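Side-chain contacts in L-fuculose phosphate aldolase (Streptococcus pneumoniae, PDB 4C24), which belongs to the class II aldolase and adducin head family of AraD-like alpha/beta proteins and carries bound zinc: residues D8-L13 with S58-M63; K147-E150 with A154-L157. One frame throughout, in Å; residues are numbered along the deposited sequence. Where two conformers were deposited one is given.

Contact 1: residues D8-L13 with S58-M63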
ATOM      1  N   ASP A   8      -9.215   7.970 -32.100  1.00 25.86           N
ATOM      2  CA  ASP A   8      -8.948   6.728 -31.387  1.00 27.33           C
ATOM      3  C   ASP A   8      -7.666   6.848 -30.554  1.00 26.46           C
ATOM      4  O   ASP A   8      -7.705   6.620 -29.342  1.00 24.66           O
ATOM      5  CB  ASP A   8      -8.890   5.534 -32.347  1.00 26.04           C
ATOM      6  N   VAL A   9      -6.566   7.266 -31.187  1.00 26.93           N
ATOM      7  CA  VAL A   9      -5.288   7.376 -30.458  0.50 25.76           C
ATOM      8  C   VAL A   9      -5.337   8.394 -29.317  1.00 21.81           C
ATOM      9  O   VAL A   9      -4.801   8.130 -28.247  1.00 24.30           O
ATOM     10  CB  VAL A   9      -4.039   7.586 -31.367  0.50 26.56           C
ATOM     11  CG1 VAL A   9      -4.005   6.571 -32.502  0.50 30.82           C
ATOM     12  CG2 VAL A   9      -3.947   9.009 -31.898  0.50 22.67           C
ATOM     13  N   LYS A  10      -5.989   9.530 -29.514  1.00 20.55           N
ATOM     14  CA  LYS A  10      -6.115  10.541 -28.468  1.00 18.68           C
ATOM     15  C   LYS A  10      -6.869  10.030 -27.238  1.00 22.97           C
ATOM     16  O   LYS A  10      -6.449  10.223 -26.088  1.00 21.57           O
ATOM     17  CB  LYS A  10      -6.754  11.810 -29.023  1.00 23.75           C
ATOM     18  CG  LYS A  10      -5.918  12.498 -30.094  1.00 22.66           C
ATOM     19  CD  LYS A  10      -6.613  13.759 -30.569  1.00 25.07           C
ATOM     20  CE  LYS A  10      -5.746  14.529 -31.552  1.00 24.03           C
ATOM     21  NZ  LYS A  10      -6.422  15.782 -31.993  1.00 24.62           N
ATOM     22  N   GLN A  11      -7.988   9.359 -27.496  1.00 23.75           N
ATOM     23  CA  GLN A  11      -8.793   8.792 -26.431  1.00 24.35           C
ATOM     24  C   GLN A  11      -8.006   7.751 -25.664  1.00 22.79           C
ATOM     25  O   GLN A  11      -8.152   7.643 -24.435  1.00 21.28           O
ATOM     26  CB  GLN A  11     -10.040   8.129 -26.995  1.00 26.27           C
ATOM     27  CG  GLN A  11     -11.035   9.087 -27.608  1.00 29.00           C
ATOM     28  CD  GLN A  11     -12.088   8.342 -28.406  1.00 37.22           C
ATOM     29  OE1 GLN A  11     -11.763   7.559 -29.297  1.00 34.54           O
ATOM     30  NE2 GLN A  11     -13.350   8.560 -28.067  1.00 37.79           N
ATOM     31  N   GLU A  12      -7.198   6.979 -26.399  1.00 22.05           N
ATOM     32  CA  GLU A  12      -6.390   5.930 -25.795  1.00 23.14           C
ATOM     33  C   GLU A  12      -5.326   6.511 -24.876  1.00 20.46           C
ATOM     34  O   GLU A  12      -5.117   5.987 -23.781  1.00 19.31           O
ATOM     35  CB  GLU A  12      -5.803   4.967 -26.822  1.00 22.71           C
ATOM     36  CG  GLU A  12      -5.255   3.687 -26.200  1.00 27.69           C
ATOM     37  CD  GLU A  12      -4.707   2.695 -27.210  1.00 33.03           C
ATOM     38  OE1 GLU A  12      -3.936   3.101 -28.111  1.00 41.46           O
ATOM     39  OE2 GLU A  12      -5.041   1.499 -27.094  1.00 39.64           O
ATOM     40  N   LEU A  13      -4.686   7.605 -25.275  1.00 19.17           N
ATOM     41  CA  LEU A  13      -3.747   8.290 -24.368  1.00 17.24           C
ATOM     42  C   LEU A  13      -4.409   8.686 -23.065  1.00 19.07           C
ATOM     43  O   LEU A  13      -3.865   8.502 -21.997  1.00 20.37           O
ATOM     44  CB  LEU A  13      -3.149   9.522 -25.026  1.00 18.24           C
ATOM     45  CG  LEU A  13      -2.177   9.225 -26.140  1.00 16.89           C
ATOM     46  CD1 LEU A  13      -1.905  10.481 -26.918  1.00 17.47           C
ATOM     47  CD2 LEU A  13      -0.859   8.697 -25.591  1.00 16.35           C
ATOM     48  N   SER A  58      -8.859  17.556 -26.877  1.00 22.82           N
ATOM     49  CA  SER A  58      -8.325  18.800 -27.405  1.00 24.96           C
ATOM     50  C   SER A  58      -7.041  19.258 -26.724  1.00 23.01           C
ATOM     51  O   SER A  58      -6.380  20.146 -27.232  1.00 24.40           O
ATOM     52  CB  SER A  58      -9.383  19.913 -27.389  1.00 26.44           C
ATOM     53  OG  SER A  58      -9.788  20.237 -26.072  1.00 27.94           O
ATOM     54  N   ASP A  59      -6.707  18.671 -25.575  1.00 22.63           N
ATOM     55  CA  ASP A  59      -5.451  18.997 -24.870  1.00 22.00           C
ATOM     56  C   ASP A  59      -4.274  18.179 -25.391  1.00 19.64           C
ATOM     57  O   ASP A  59      -3.104  18.521 -25.110  1.00 22.12           O
ATOM     58  CB  ASP A  59      -5.556  18.705 -23.371  1.00 22.35           C
ATOM     59  CG  ASP A  59      -6.512  19.640 -22.638  1.00 25.67           C
ATOM     60  OD1 ASP A  59      -6.512  20.868 -22.904  1.00 28.69           O
ATOM     61  OD2 ASP A  59      -7.245  19.127 -21.760  1.00 29.56           O
ATOM     62  N   ILE A  60      -4.567  17.081 -26.083  1.00 17.55           N
ATOM     63  CA  ILE A  60      -3.502  16.239 -26.699  1.00 15.59           C
ATOM     64  C   ILE A  60      -2.811  17.055 -27.771  1.00 17.26           C
ATOM     65  O   ILE A  60      -3.433  17.786 -28.544  1.00 20.24           O
ATOM     66  CB  ILE A  60      -4.005  14.873 -27.258  1.00 14.57           C
ATOM     67  CG1 ILE A  60      -4.675  14.051 -26.146  1.00 17.62           C
ATOM     68  CG2 ILE A  60      -2.884  14.078 -27.973  1.00 18.38           C
ATOM     69  CD1 ILE A  60      -3.745  13.655 -25.011  1.00 18.90           C
ATOM     70  N   VAL A  61      -1.487  16.965 -27.781  1.00 15.64           N
ATOM     71  CA  VAL A  61      -0.690  17.711 -28.718  1.00 13.98           C
ATOM     72  C   VAL A  61      -0.141  16.757 -29.756  1.00 13.79           C
ATOM     73  O   VAL A  61       0.313  15.649 -29.426  1.00 14.73           O
ATOM     74  CB  VAL A  61       0.477  18.469 -28.028  1.00 14.15           C
ATOM     75  CG1 VAL A  61       1.316  19.186 -29.064  1.00 14.63           C
ATOM     76  CG2 VAL A  61      -0.034  19.468 -26.993  1.00 14.88           C
ATOM     77  N   VAL A  62      -0.202  17.174 -31.018  1.00 12.97           N
ATOM     78  CA  VAL A  62       0.278  16.321 -32.101  1.00 12.61           C
ATOM     79  C   VAL A  62       1.437  17.049 -32.752  1.00 13.38           C
ATOM     80  O   VAL A  62       1.372  18.243 -33.027  1.00 14.01           O
ATOM     81  CB  VAL A  62      -0.830  16.026 -33.140  1.00 13.60           C
ATOM     82  CG1 VAL A  62      -0.313  15.099 -34.234  1.00 16.21           C
ATOM     83  CG2 VAL A  62      -2.006  15.392 -32.418  1.00 15.98           C
ATOM     84  N   MET A  63       2.529  16.321 -32.958  1.00 14.36           N
ATOM     85  CA  MET A  63       3.758  16.877 -33.453  0.50 15.13           C
ATOM     86  C   MET A  63       4.280  16.082 -34.625  1.00 12.48           C
ATOM     87  O   MET A  63       4.085  14.883 -34.674  1.00 13.41           O
ATOM     88  CB  MET A  63       4.777  16.676 -32.351  0.50 18.55           C
ATOM     89  CG  MET A  63       5.576  17.880 -31.982  0.50 21.33           C
ATOM     90  SD  MET A  63       6.501  17.236 -30.581  0.50 18.44           S
ATOM     91  CE  MET A  63       5.454  17.812 -29.250  0.50 19.33           C
TER
HETATM   92  O   HOH W   1      -5.791  17.637 -29.687  1.00 25.53           O
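Lys10 and Leu13 of helix 7-22 pack on Ile60 and Val62, making a mainly apolar contact with one bridging water. The helix lies against residues leading into and forming strand 61-64, near one margin of the central sheet. Lys10 and Leu13 are one helical turn apart and both direct their CB atoms at residues 58-63. Ile60 sits between them, just before the strand begins. Its CG2 branch, anti to the backbone N, meets both helix residues: it is 3.9 Å from Leu13 CD1 and 4.0 Å from Lys10 CG. Its other branch ends in CD1, which lies 4.1 Å from Leu13 CD1. Thus Leu13 touches both branches of the isoleucine, and the two side chains cross at a slant. Lys10 and Ile60 instead pass alongside each other, running in opposite directions. Beyond CG the lysine chain is fully extended (chi2 -179°, chi3 175°), which carries its end past Ile60 to Val62. There Lys10 CE rests 3.9 Å from Val62 CG2, and the side chains meet roughly at a right angle. Lys10 NZ donates to a water at 3.0 Å, and the same water donates to Ile60 O at 2.6 Å. The main polar partner of NZ is Glu71 on strand 69-71, in a salt bridge. Ala44 of strand 42-45 also touches Leu13 and Ile60. The lysine therefore does two jobs: its methylenes extend the apolar packing, while its ammonium is held by a carboxylate and a water, so its charge is probably well compensated.

Contact 2: residues K147-E150 with A154-L157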
ATOM      1  N   LYS A 147      20.053   6.525 -25.347  1.00 14.61           N
ATOM      2  CA  LYS A 147      21.233   5.675 -25.324  1.00 15.75           C
ATOM      3  C   LYS A 147      21.108   4.523 -24.331  1.00 13.00           C
ATOM      4  O   LYS A 147      21.389   3.366 -24.670  1.00 17.09           O
ATOM      5  CB  LYS A 147      22.438   6.535 -25.004  1.00 16.84           C
ATOM      6  CG  LYS A 147      22.790   7.482 -26.129  1.00 19.77           C
ATOM      7  CD  LYS A 147      23.974   8.348 -25.815  1.00 25.54           C
ATOM      8  CE  LYS A 147      25.261   7.631 -26.180  1.00 27.87           C
ATOM      9  NZ  LYS A 147      26.372   8.554 -25.874  1.00 34.20           N
ATOM     10  N   ALA A 148      20.650   4.824 -23.114  1.00 12.92           N
ATOM     11  CA  ALA A 148      20.544   3.803 -22.079  1.00 14.39           C
ATOM     12  C   ALA A 148      19.364   2.844 -22.269  1.00 13.70           C
ATOM     13  O   ALA A 148      19.288   1.822 -21.586  1.00 14.01           O
ATOM     14  CB  ALA A 148      20.514   4.436 -20.708  1.00 13.41           C
ATOM     15  N   MET A 149      18.424   3.195 -23.169  1.00 14.06           N
ATOM     16  CA  MET A 149      17.356   2.261 -23.494  1.00 14.93           C
ATOM     17  C   MET A 149      17.662   1.399 -24.719  1.00 15.30           C
ATOM     18  O   MET A 149      16.876   0.528 -25.089  1.00 17.18           O
ATOM     19  CB  MET A 149      16.044   3.019 -23.696  1.00 14.80           C
ATOM     20  CG  MET A 149      14.863   2.094 -23.426  1.00 15.65           C
ATOM     21  SD  MET A 149      13.238   2.863 -23.315  1.00 19.01           S
ATOM     22  CE  MET A 149      12.695   2.694 -25.007  1.00 22.09           C
ATOM     23  N   GLU A 150      18.800   1.649 -25.374  1.00 16.05           N
ATOM     24  CA  GLU A 150      19.164   0.834 -26.527  1.00 16.53           C
ATOM     25  C   GLU A 150      19.128  -0.642 -26.177  1.00 16.15           C
ATOM     26  O   GLU A 150      19.685  -1.067 -25.155  1.00 17.58           O
ATOM     27  CB  GLU A 150      20.545   1.210 -27.063  1.00 17.06           C
ATOM     28  CG  GLU A 150      20.546   2.491 -27.867  1.00 21.50           C
ATOM     29  CD  GLU A 150      21.953   2.953 -28.224  1.00 25.66           C
ATOM     30  OE1 GLU A 150      22.908   2.153 -28.048  1.00 34.18           O
ATOM     31  OE2 GLU A 150      22.111   4.109 -28.679  1.00 28.23           O
ATOM     32  N   ALA A 154      12.728  -0.585 -21.596  1.00 12.52           N
ATOM     33  CA  ALA A 154      12.555   0.334 -20.490  1.00 12.26           C
ATOM     34  C   ALA A 154      13.909   0.832 -20.061  1.00 11.48           C
ATOM     35  O   ALA A 154      14.911   0.178 -20.342  1.00 14.01           O
ATOM     36  CB  ALA A 154      11.843  -0.332 -19.326  1.00 14.34           C
ATOM     37  N   VAL A 155      13.903   1.970 -19.388  1.00 11.80           N
ATOM     38  CA  VAL A 155      15.128   2.575 -18.857  1.00 10.68           C
ATOM     39  C   VAL A 155      14.784   3.383 -17.622  1.00 11.84           C
ATOM     40  O   VAL A 155      13.716   3.994 -17.549  1.00 13.65           O
ATOM     41  CB  VAL A 155      15.858   3.439 -19.915  1.00 12.42           C
ATOM     42  CG1 VAL A 155      15.062   4.663 -20.311  1.00 14.64           C
ATOM     43  CG2 VAL A 155      17.223   3.890 -19.434  1.00 14.48           C
ATOM     44  N   LEU A 156      15.637   3.349 -16.601  1.00 11.99           N
ATOM     45  CA  LEU A 156      15.494   4.227 -15.461  1.00 10.27           C
ATOM     46  C   LEU A 156      16.171   5.589 -15.718  1.00 12.52           C
ATOM     47  O   LEU A 156      17.258   5.672 -16.307  1.00 15.29           O
ATOM     48  CB  LEU A 156      16.059   3.560 -14.195  1.00 12.67           C
ATOM     49  CG  LEU A 156      15.592   2.142 -13.866  1.00 13.32           C
ATOM     50  CD1 LEU A 156      16.263   1.610 -12.612  1.00 16.39           C
ATOM     51  CD2 LEU A 156      14.067   2.123 -13.771  1.00 17.28           C
ATOM     52  N   LEU A 157      15.523   6.653 -15.281  1.00 11.85           N
ATOM     53  CA  LEU A 157      16.031   8.000 -15.451  1.00 13.20           C
ATOM     54  C   LEU A 157      16.518   8.451 -14.085  1.00 13.78           C
ATOM     55  O   LEU A 157      15.755   8.541 -13.121  1.00 11.71           O
ATOM     56  CB  LEU A 157      14.909   8.927 -15.917  1.00 12.20           C
ATOM     57  CG  LEU A 157      14.215   8.444 -17.188  1.00 13.86           C
ATOM     58  CD1 LEU A 157      13.044   9.386 -17.488  1.00 15.05           C
ATOM     59  CD2 LEU A 157      15.161   8.291 -18.380  1.00 15.62           C
TER
HETATM   60  O   HOH W   2      17.625   0.063 -20.077  1.00 14.78           O
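Met149 and Val155 bring the two backbones closest, with their CA atoms 5.2 Å apart. Residues 147-150 lie at the C-terminal end of helix 139-149; residues 154-157 are an extended strand. Only three residues separate the segments, so the chain folds back sharply from helix to strand. A water joins the two backbones, donating to Ala148 O at 2.9 Å and to Ala154 O at 2.7 Å.

The CB of Val155 is directed at residues 147-150, and its branches meet Ala148 and Met149. Val155 CG2, anti to the backbone N, meets the methyl of Ala148 (CB) at 3.6 Å. Val155 CB lies 3.8 Å from Met149 CB, and Val155 CG1 is 3.9 Å from Met149 SD. The methionine reaches across to the backbone of Ala154. With CG anti to its own backbone N (chi1 -155°), Met149 brings CG to 3.6 Å from Ala154 O. Its sulfur then lies 3.9 Å from Ala154 CA, so the thioether passes beside the alanine backbone rather than its methyl. The side chains meet by van der Waals packing alone, and the polar link between the segments is the water.

Arg129 donates to Ala148 O and Glu150 O, while Arg90 donates to Met149 O; these bonds tie down the end of the helix. The contact belongs to the beta-alpha-beta unit of strand 130-131, helix 139-149 and strand 154-157. Gln86 of helix 80-89 touches Met149, Ala131 of strand 130-131 touches Ala148, and Leu163 of strand 161-166 lies against Val155.

Contact 1 and contact 2 lie on opposite sides of the chain's centre. Their centres are 25 Å apart, and their nearest atoms about 15 Å, so they do not touch. Along the chain they come in series: contact 1 is complete before contact 2 begins. Both reach the same mixed sheet, each near a different margin. Strand 61-64 is next to the outermost strand 69-71, and strand 154-157 is next to the outermost strand 130-131. Strands 42-45, 32-37, 95-99 and 161-166 lie between them in the sheet. Each contact thus fixes a different helix, 7-22 or 139-149, to one shared sheet within the aldolase and adducin family domain.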